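Local coordinates for putative phosphosugar isomerase (Clostridium difficile, PDB 3G68), which probably isomerises or binds a phosphosugar through two SIS domains, perhaps much as the isomerase part of glucosamine-6-phosphate synthase does, at residues B[209-214]-B[236-241]; B[257-262]-B[282-287]; B[111-116]-B[129-134]. All coordinates share one frame; numbering follows the deposited sequence. Where two conformers were deposited one is given.

Interaction 1 of 3, residues B[209-214]-B[236-241]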
loop_
_atom_site.group_PDB
_atom_site.type_symbol
_atom_site.label_atom_id
_atom_site.label_comp_id
_atom_site.label_asym_id
_atom_site.label_seq_id
_atom_site.Cartn_x
_atom_site.Cartn_y
_atom_site.Cartn_z
ATOM N N LYS B 209 -44.716 26.418 -35.856
ATOM C CA LYS B 209 -45.393 26.867 -37.069
ATOM C C LYS B 209 -44.377 27.402 -38.094
ATOM O O LYS B 209 -44.550 27.163 -39.269
ATOM C CB LYS B 209 -46.389 27.964 -36.735
ATOM C CG LYS B 209 -47.598 27.463 -35.920
ATOM C CD LYS B 209 -48.503 28.580 -35.501
ATOM C CE LYS B 209 -49.700 28.046 -34.704
ATOM N NZ LYS B 209 -49.273 27.181 -33.551
ATOM N N GLU B 210 -43.385 28.172 -37.640
ATOM C CA GLU B 210 -42.302 28.670 -38.512
ATOM C C GLU B 210 -41.143 29.041 -37.639
ATOM O O GLU B 210 -41.330 29.623 -36.535
ATOM C CB GLU B 210 -42.776 29.809 -39.425
ATOM C CG GLU B 210 -43.330 31.039 -38.760
ATOM C CD GLU B 210 -42.297 32.105 -38.489
ATOM O OE1 GLU B 210 -41.104 31.825 -38.690
ATOM O OE2 GLU B 210 -42.698 33.251 -38.070
ATOM N N ILE B 211 -39.955 28.710 -38.108
ATOM C CA ILE B 211 -38.751 28.878 -37.312
ATOM C C ILE B 211 -37.685 29.711 -38.008
ATOM O O ILE B 211 -37.520 29.648 -39.221
ATOM C CB ILE B 211 -38.117 27.482 -37.015
ATOM C CG1 ILE B 211 -39.097 26.552 -36.285
ATOM C CG2 ILE B 211 -36.823 27.632 -36.175
ATOM C CD1 ILE B 211 -38.672 25.079 -36.237
ATOM N N ARG B 212 -36.939 30.475 -37.224
ATOM C CA ARG B 212 -35.768 31.179 -37.697
ATOM C C ARG B 212 -34.634 30.875 -36.706
ATOM O O ARG B 212 -34.883 30.739 -35.523
ATOM C CB ARG B 212 -36.022 32.690 -37.824
ATOM C CG ARG B 212 -36.961 32.993 -38.958
ATOM C CD ARG B 212 -37.042 34.487 -39.184
ATOM N NE ARG B 212 -37.969 34.790 -40.258
ATOM C CZ ARG B 212 -39.271 34.921 -40.106
ATOM N NH1 ARG B 212 -39.850 34.828 -38.904
ATOM N NH2 ARG B 212 -40.024 35.176 -41.173
ATOM N N ILE B 213 -33.429 30.659 -37.202
ATOM C CA ILE B 213 -32.255 30.405 -36.350
ATOM C C ILE B 213 -31.342 31.614 -36.559
ATOM O O ILE B 213 -31.135 32.040 -37.701
ATOM C CB ILE B 213 -31.497 29.115 -36.727
ATOM C CG1 ILE B 213 -32.442 27.921 -36.713
ATOM C CG2 ILE B 213 -30.314 28.875 -35.755
ATOM C CD1 ILE B 213 -31.778 26.622 -37.230
ATOM N N ILE B 214 -30.837 32.184 -35.461
ATOM C CA ILE B 214 -29.907 33.312 -35.526
ATOM C C ILE B 214 -28.587 32.829 -34.927
ATOM O O ILE B 214 -28.566 32.372 -33.765
ATOM C CB ILE B 214 -30.412 34.534 -34.742
ATOM C CG1 ILE B 214 -31.836 34.903 -35.165
ATOM C CG2 ILE B 214 -29.442 35.713 -34.891
ATOM C CD1 ILE B 214 -32.407 36.050 -34.397
ATOM N N ILE B 236 -42.025 22.897 -42.442
ATOM C CA ILE B 236 -42.583 24.222 -42.246
ATOM C C ILE B 236 -41.505 25.191 -42.697
ATOM O O ILE B 236 -40.359 24.776 -42.933
ATOM C CB ILE B 236 -42.940 24.481 -40.736
ATOM C CG1 ILE B 236 -41.702 24.338 -39.846
ATOM C CG2 ILE B 236 -44.106 23.574 -40.293
ATOM C CD1 ILE B 236 -41.967 24.586 -38.358
ATOM N N PRO B 237 -41.841 26.479 -42.792
ATOM C CA PRO B 237 -40.782 27.419 -43.134
ATOM C C PRO B 237 -39.693 27.515 -42.091
ATOM O O PRO B 237 -39.983 27.708 -40.886
ATOM C CB PRO B 237 -41.518 28.755 -43.270
ATOM C CG PRO B 237 -42.903 28.357 -43.633
ATOM C CD PRO B 237 -43.145 27.165 -42.747
ATOM N N VAL B 238 -38.452 27.356 -42.546
ATOM C CA VAL B 238 -37.272 27.505 -41.664
ATOM C C VAL B 238 -36.134 28.189 -42.397
ATOM O O VAL B 238 -35.764 27.788 -43.477
ATOM C CB VAL B 238 -36.727 26.193 -41.059
ATOM C CG1 VAL B 238 -35.728 26.540 -39.918
ATOM C CG2 VAL B 238 -37.853 25.323 -40.518
ATOM N N THR B 239 -35.609 29.249 -41.812
ATOM C CA THR B 239 -34.490 29.965 -42.405
ATOM C C THR B 239 -33.466 30.301 -41.332
ATOM O O THR B 239 -33.825 30.609 -40.198
ATOM C CB THR B 239 -34.985 31.228 -43.103
ATOM O OG1 THR B 239 -35.993 30.848 -44.051
ATOM C CG2 THR B 239 -33.839 31.910 -43.848
ATOM N N GLY B 240 -32.182 30.235 -41.694
ATOM C CA GLY B 240 -31.066 30.564 -40.783
ATOM C C GLY B 240 -30.448 31.881 -41.185
ATOM O O GLY B 240 -30.388 32.197 -42.385
ATOM N N TYR B 241 -29.996 32.658 -40.200
ATOM C CA TYR B 241 -29.414 33.986 -40.436
ATOM C C TYR B 241 -28.227 34.244 -39.535
ATOM O O TYR B 241 -28.221 33.818 -38.372
ATOM C CB TYR B 241 -30.427 35.080 -40.043
ATOM C CG TYR B 241 -31.745 34.998 -40.774
ATOM C CD1 TYR B 241 -32.774 34.192 -40.283
ATOM C CD2 TYR B 241 -31.960 35.685 -41.942
ATOM C CE1 TYR B 241 -33.989 34.097 -40.930
ATOM C CE2 TYR B 241 -33.196 35.587 -42.622
ATOM C CZ TYR B 241 -34.198 34.775 -42.098
ATOM O OH TYR B 241 -35.395 34.662 -42.730
HETATM O O HOH W 1 -38.397 34.152 -43.536
#
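The beta-alpha-beta crossover of strand 210-215, helix 220-234 and strand 238-242 is closed here, with Ile211 beside Val238, Arg212 beside Thr239, Ile213 beside Gly240 and Ile214 beside Tyr241. The strand axes come within 4.7 Å and run at 15° to each other, so the pairing is parallel. Four backbone bonds alternate across it: Ile211 N to Pro237 O, Thr239 N to Ile211 O, Ile213 N to Thr239 O and Tyr241 N to Ile213 O. The last of them, from Tyr241 N to Ile213 O, measures 2.8 Å. On one face, Ile211 and Val238 run alongside each other, CB of Ile211 3.9 Å from CG1 of Val238. CD1 of Ile236 reaches CD1 of Ile211 at 3.9 Å; chi1 of Ile236 (59°) sets CG1, and the anti chi2 of 180° then carries CD1 to Ile211. On the other face, the extended chain of Arg212 passes Tyr241, CD lying 3.5 Å from CE1 of the ring. Tyr241 OH sits at the guanidinium edge, near its plane. A water accepts from Arg212 NH2 (3.0 Å) and is also hydrogen-bonded to Tyr241 OH, bridging the two polar ends. Arg212 NH1 forms a salt bridge with Glu210 OE1 at 3.3 Å, while Glu210 OE2 is hydrogen-bonded to Ser258. Helix 220-234 packs on the face of Ile213 and Val238, and helix 243-250 on that of Arg212, Ile214 and Tyr241. Strand 258-264 flanks 210-215 on its other edge, and 238-242 is the outermost strand of the sheet within this chain.

Interaction 2 of 3, residues B[257-262]-B[282-287]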
loop_
_atom_site.group_PDB
_atom_site.type_symbol
_atom_site.label_atom_id
_atom_site.label_comp_id
_atom_site.label_asym_id
_atom_site.label_seq_id
_atom_site.Cartn_x
_atom_site.Cartn_y
_atom_site.Cartn_z
ATOM N N ASP B 257 -46.546 33.877 -33.386
ATOM C CA ASP B 257 -46.450 32.492 -33.873
ATOM C C ASP B 257 -45.034 32.100 -34.362
ATOM O O ASP B 257 -44.852 30.962 -34.840
ATOM C CB ASP B 257 -47.445 32.249 -35.023
ATOM C CG ASP B 257 -48.896 32.056 -34.567
ATOM O OD1 ASP B 257 -49.184 31.755 -33.376
ATOM O OD2 ASP B 257 -49.753 32.167 -35.466
ATOM N N SER B 258 -44.052 33.011 -34.278
ATOM C CA SER B 258 -42.681 32.732 -34.692
ATOM C C SER B 258 -41.918 31.988 -33.585
ATOM O O SER B 258 -42.065 32.315 -32.375
ATOM C CB SER B 258 -41.895 34.040 -34.936
ATOM O OG SER B 258 -42.501 34.858 -35.928
ATOM N N THR B 259 -41.110 31.022 -34.007
ATOM C CA THR B 259 -40.160 30.316 -33.162
ATOM C C THR B 259 -38.770 30.766 -33.589
ATOM O O THR B 259 -38.453 30.785 -34.808
ATOM C CB THR B 259 -40.298 28.817 -33.283
ATOM O OG1 THR B 259 -41.605 28.422 -32.828
ATOM C CG2 THR B 259 -39.214 28.105 -32.425
ATOM N N ILE B 260 -37.933 31.078 -32.600
ATOM C CA ILE B 260 -36.546 31.523 -32.854
ATOM C C ILE B 260 -35.572 30.790 -31.953
ATOM O O ILE B 260 -35.775 30.681 -30.738
ATOM C CB ILE B 260 -36.273 33.055 -32.666
ATOM C CG1 ILE B 260 -37.307 33.912 -33.384
ATOM C CG2 ILE B 260 -34.879 33.417 -33.203
ATOM C CD1 ILE B 260 -38.566 34.041 -32.638
ATOM N N PHE B 261 -34.519 30.251 -32.586
ATOM C CA PHE B 261 -33.415 29.578 -31.905
ATOM C C PHE B 261 -32.224 30.513 -32.052
ATOM O O PHE B 261 -31.900 30.917 -33.187
ATOM C CB PHE B 261 -33.077 28.233 -32.517
ATOM C CG PHE B 261 -34.117 27.222 -32.287
ATOM C CD1 PHE B 261 -34.188 26.568 -31.060
ATOM C CD2 PHE B 261 -35.063 26.943 -33.253
ATOM C CE1 PHE B 261 -35.165 25.640 -30.801
ATOM C CE2 PHE B 261 -36.058 25.977 -33.012
ATOM C CZ PHE B 261 -36.105 25.326 -31.785
ATOM N N ILE B 262 -31.626 30.892 -30.921
ATOM C CA ILE B 262 -30.424 31.734 -30.913
ATOM C C ILE B 262 -29.235 30.863 -30.484
ATOM O O ILE B 262 -29.213 30.313 -29.383
ATOM C CB ILE B 262 -30.579 32.985 -30.020
ATOM C CG1 ILE B 262 -31.759 33.843 -30.561
ATOM C CG2 ILE B 262 -29.279 33.814 -30.037
ATOM C CD1 ILE B 262 -31.964 35.220 -29.902
ATOM N N THR B 282 -42.732 37.298 -29.168
ATOM C CA THR B 282 -43.048 35.864 -29.164
ATOM C C THR B 282 -42.498 35.189 -27.916
ATOM O O THR B 282 -41.423 35.571 -27.411
ATOM C CB THR B 282 -42.503 35.132 -30.441
ATOM O OG1 THR B 282 -42.692 33.710 -30.321
ATOM C CG2 THR B 282 -41.033 35.437 -30.677
ATOM N N GLU B 283 -43.260 34.206 -27.436
ATOM C CA GLU B 283 -42.896 33.420 -26.264
ATOM C C GLU B 283 -42.036 32.204 -26.669
ATOM O O GLU B 283 -41.623 31.400 -25.817
ATOM C CB GLU B 283 -44.173 33.007 -25.501
ATOM C CG GLU B 283 -44.983 34.229 -25.018
ATOM C CD GLU B 283 -46.189 33.896 -24.147
ATOM O OE1 GLU B 283 -46.820 34.860 -23.624
ATOM O OE2 GLU B 283 -46.509 32.703 -23.985
ATOM N N ASN B 284 -41.745 32.079 -27.968
ATOM C CA ASN B 284 -40.985 30.961 -28.516
ATOM C C ASN B 284 -39.546 31.275 -28.875
ATOM O O ASN B 284 -39.089 30.927 -29.978
ATOM C CB ASN B 284 -41.748 30.434 -29.750
ATOM C CG ASN B 284 -43.202 30.210 -29.454
ATOM O OD1 ASN B 284 -43.546 29.556 -28.470
ATOM N ND2 ASN B 284 -44.074 30.794 -30.271
ATOM N N VAL B 285 -38.822 31.927 -27.952
ATOM C CA VAL B 285 -37.399 32.227 -28.136
ATOM C C VAL B 285 -36.577 31.228 -27.266
ATOM O O VAL B 285 -36.778 31.112 -26.049
ATOM C CB VAL B 285 -37.017 33.690 -27.830
ATOM C CG1 VAL B 285 -35.503 33.861 -28.129
ATOM C CG2 VAL B 285 -37.851 34.680 -28.690
ATOM N N PHE B 286 -35.669 30.497 -27.897
ATOM C CA PHE B 286 -34.842 29.465 -27.220
ATOM C C PHE B 286 -33.383 29.807 -27.474
ATOM O O PHE B 286 -32.963 29.834 -28.618
ATOM C CB PHE B 286 -35.133 28.059 -27.789
ATOM C CG PHE B 286 -36.584 27.665 -27.738
ATOM C CD1 PHE B 286 -37.102 26.977 -26.638
ATOM C CD2 PHE B 286 -37.430 27.955 -28.790
ATOM C CE1 PHE B 286 -38.424 26.634 -26.585
ATOM C CE2 PHE B 286 -38.781 27.598 -28.731
ATOM C CZ PHE B 286 -39.265 26.946 -27.638
ATOM N N ALA B 287 -32.619 30.089 -26.411
ATOM C CA ALA B 287 -31.191 30.406 -26.550
ATOM C C ALA B 287 -30.343 29.212 -26.160
ATOM O O ALA B 287 -30.614 28.556 -25.184
ATOM C CB ALA B 287 -30.825 31.623 -25.718
#
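Ser258 O receives two side-chain donors from the opposing segment at the start of this parallel pairing. Thr282 OG1 gives it a hydrogen bond of 2.6 Å lying in the carbonyl plane. Asn284 ND2 gives a longer one of 3.3 Å from above that plane, although the oxygen lies within the plane of the asparagine amide. Farther along, the backbone takes over with Ile260 N to Asn284 O, Phe286 N to Ile260 O and Ile262 N to Phe286 O. The strand directions differ by only 12°. On one face, the Phe261 and Phe286 side chains run alongside each other in the same direction. Their ring planes are 24° apart and offset until little of one ring covers the other, with centroids 5.3 Å from each other. The edge atoms CD1 and CE1 of Phe261 lie against CB and CD2 of Phe286, CD1 to CB being 3.7 Å. CG2 of Thr259 comes to the edge of the Phe286 ring, 3.8 Å from CE2. On the opposite face, Ile262 CD1 rests against Val285 CG1 at 4.2 Å.

What positions the first donor is an ST turn. Thr282 OG1, anti to its own backbone N (chi1 173°), also accepts from Asn284 N at 3.0 Å. The Ser258 hydroxyl is held separately, by Glu210 and the backbone N of Asn255. Farther out, helix 271-279 backs Ile262, Val285 and Ala287, whereas helix 202-206 lies against Phe261, Asn284 and Phe286. Chemically, one threonine hydroxyl serves both backbone groups, carrying the polar pairing one step ahead of the first strand bond, Ile260 N to Asn284 O. The carbonyl of buried Ser258 is thereby gripped by two side-chain donors, Thr282 OG1 and Asn284 ND2.

Interaction 3 of 3, residues B[111-116]-B[129-134]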
loop_
_atom_site.group_PDB
_atom_site.type_symbol
_atom_site.label_atom_id
_atom_site.label_comp_id
_atom_site.label_asym_id
_atom_site.label_seq_id
_atom_site.Cartn_x
_atom_site.Cartn_y
_atom_site.Cartn_z
ATOM N N LYS B 111 -6.840 20.692 -60.661
ATOM C CA LYS B 111 -6.715 19.383 -60.017
ATOM C C LYS B 111 -8.071 19.098 -59.348
ATOM O O LYS B 111 -8.718 20.025 -58.859
ATOM C CB LYS B 111 -5.571 19.406 -59.016
ATOM C CG LYS B 111 -4.225 19.545 -59.704
ATOM C CD LYS B 111 -3.112 19.802 -58.748
ATOM C CE LYS B 111 -1.766 19.751 -59.465
ATOM N NZ LYS B 111 -0.631 19.864 -58.501
ATOM N N ILE B 112 -8.517 17.843 -59.381
ATOM C CA ILE B 112 -9.830 17.474 -58.872
ATOM C C ILE B 112 -9.733 16.494 -57.706
ATOM O O ILE B 112 -9.009 15.482 -57.773
ATOM C CB ILE B 112 -10.693 16.821 -59.971
ATOM C CG1 ILE B 112 -10.762 17.701 -61.233
ATOM C CG2 ILE B 112 -12.105 16.520 -59.460
ATOM C CD1 ILE B 112 -11.331 19.126 -61.034
ATOM N N ALA B 113 -10.461 16.800 -56.641
ATOM C CA ALA B 113 -10.556 15.929 -55.479
ATOM C C ALA B 113 -12.030 15.688 -55.202
ATOM O O ALA B 113 -12.864 16.582 -55.458
ATOM C CB ALA B 113 -9.865 16.557 -54.281
ATOM N N SER B 114 -12.350 14.487 -54.713
ATOM C CA SER B 114 -13.716 14.127 -54.351
ATOM C C SER B 114 -13.841 13.799 -52.851
ATOM O O SER B 114 -12.903 13.307 -52.233
ATOM C CB SER B 114 -14.226 12.945 -55.194
ATOM O OG SER B 114 -13.372 11.801 -55.102
HETATM N N MSE B 115 -14.999 14.123 -52.271
HETATM C CA MSE B 115 -15.325 13.759 -50.901
HETATM C C MSE B 115 -16.742 13.223 -50.868
HETATM O O MSE B 115 -17.715 13.962 -50.666
HETATM C CB MSE B 115 -15.139 14.940 -49.945
HETATM C CG MSE B 115 -13.703 15.383 -49.819
HETATM SE SE MSE B 115 -13.450 16.456 -48.188
HETATM C CE MSE B 115 -11.413 16.665 -48.239
ATOM N N ALA B 116 -16.852 11.940 -51.171
ATOM C CA ALA B 116 -18.107 11.221 -51.124
ATOM C C ALA B 116 -18.113 10.334 -49.880
ATOM O O ALA B 116 -17.044 9.969 -49.353
ATOM C CB ALA B 116 -18.282 10.394 -52.395
ATOM N N TYR B 129 -7.824 12.806 -56.785
ATOM C CA TYR B 129 -7.676 12.404 -55.369
ATOM C C TYR B 129 -9.005 12.013 -54.746
ATOM O O TYR B 129 -9.872 12.872 -54.584
ATOM C CB TYR B 129 -7.072 13.559 -54.564
ATOM C CG TYR B 129 -5.925 14.150 -55.295
ATOM C CD1 TYR B 129 -4.715 13.457 -55.383
ATOM C CD2 TYR B 129 -6.047 15.361 -55.955
ATOM C CE1 TYR B 129 -3.650 13.973 -56.099
ATOM C CE2 TYR B 129 -4.986 15.897 -56.666
ATOM C CZ TYR B 129 -3.792 15.194 -56.737
ATOM O OH TYR B 129 -2.748 15.715 -57.447
ATOM N N ILE B 130 -9.168 10.729 -54.425
ATOM C CA ILE B 130 -10.415 10.214 -53.875
ATOM C C ILE B 130 -10.260 10.287 -52.369
ATOM O O ILE B 130 -9.672 9.393 -51.758
ATOM C CB ILE B 130 -10.686 8.783 -54.373
ATOM C CG1 ILE B 130 -10.858 8.790 -55.895
ATOM C CG2 ILE B 130 -11.925 8.192 -53.717
ATOM C CD1 ILE B 130 -10.964 7.396 -56.508
ATOM N N LEU B 131 -10.761 11.382 -51.790
ATOM C CA LEU B 131 -10.637 11.674 -50.358
ATOM C C LEU B 131 -11.944 11.326 -49.640
ATOM O O LEU B 131 -12.597 12.190 -49.031
ATOM C CB LEU B 131 -10.273 13.151 -50.179
ATOM C CG LEU B 131 -9.064 13.691 -50.927
ATOM C CD1 LEU B 131 -8.923 15.176 -50.657
ATOM C CD2 LEU B 131 -7.778 12.932 -50.505
ATOM N N THR B 132 -12.310 10.053 -49.767
ATOM C CA THR B 132 -13.534 9.470 -49.233
ATOM C C THR B 132 -13.759 9.814 -47.764
ATOM O O THR B 132 -12.836 9.729 -46.956
ATOM C CB THR B 132 -13.491 7.938 -49.376
ATOM O OG1 THR B 132 -13.069 7.610 -50.719
ATOM C CG2 THR B 132 -14.861 7.326 -49.076
ATOM N N VAL B 133 -14.974 10.255 -47.452
ATOM C CA VAL B 133 -15.370 10.532 -46.083
ATOM C C VAL B 133 -15.818 9.167 -45.573
ATOM O O VAL B 133 -16.889 8.687 -45.931
ATOM C CB VAL B 133 -16.511 11.575 -45.997
ATOM C CG1 VAL B 133 -16.925 11.774 -44.522
ATOM C CG2 VAL B 133 -16.084 12.876 -46.621
ATOM N N ASN B 134 -15.006 8.531 -44.725
ATOM C CA ASN B 134 -15.303 7.170 -44.260
ATOM C C ASN B 134 -16.204 7.121 -43.045
ATOM O O ASN B 134 -15.811 6.612 -42.000
ATOM C CB ASN B 134 -13.979 6.421 -44.006
ATOM C CG ASN B 134 -13.182 6.236 -45.269
ATOM O OD1 ASN B 134 -12.007 6.622 -45.347
ATOM N ND2 ASN B 134 -13.828 5.680 -46.291
#
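Backbone bonds tie Ile112, Ser114 and Ala116 to Tyr129, Leu131 and Val133 in parallel fashion, with Ala113 facing Tyr129 in register. Tyr129 N reaches Ile112 O, Ser114 N reaches Tyr129 O and Leu131 N reaches Ser114 O. A fourth bond, Val133 N to Ala116 O at 2.8 Å, lies beyond the short strand 129-130, so the pairing outlasts regular strand geometry.

Apolar contacts gather around Leu131. Its CD1 touches Ala113 CB at 4.0 Å and CE of Met115, a selenomethionine, at 3.8 Å. The Met115 chain is extended beyond CG (chi2 -161°, chi3 173°) and crosses Leu131 obliquely, while its CB meets Val133 CG2 at 4.0 Å.

The aromatic contact is made by the rim of Tyr129: Lys111 CB, 4.3 Å from CE2, and Ala113 CB both lie near the ring plane, at its edge. Among polar side chains, Ser114 OG passes beside Ile130 but takes its hydrogen bond from outside the pair, with Asp124.

Strand 84-90 flanks 111-116 on its other edge, and 129-130 is outermost in the sheet of this chain. Helix 96-107 packs on Ile112 and Ser114, whereas helix 145-165 lies against Met115 and Val133, placing the contact between helices in this SIS domain.

From the N terminus, interaction 3 comes first, closing a 12-residue connection without helix or strand between 111-116 and 129-134 at one edge of the first parallel sheet. Interaction 1 then closes the crossover through helix 220-234, and interaction 2 the next one, through helix 271-279. All three are in series along the chain; none nests or crosses. Interactions 1 and 2 share the second sheet, where strands 210-215 and 258-264 are neighbours; Ile214 N to Phe261 O, 2.8 Å, is among the links joining them. Interaction 3 lies across the chain's centre, its centre 32 Å from that of interaction 1 and 39 Å from that of interaction 2.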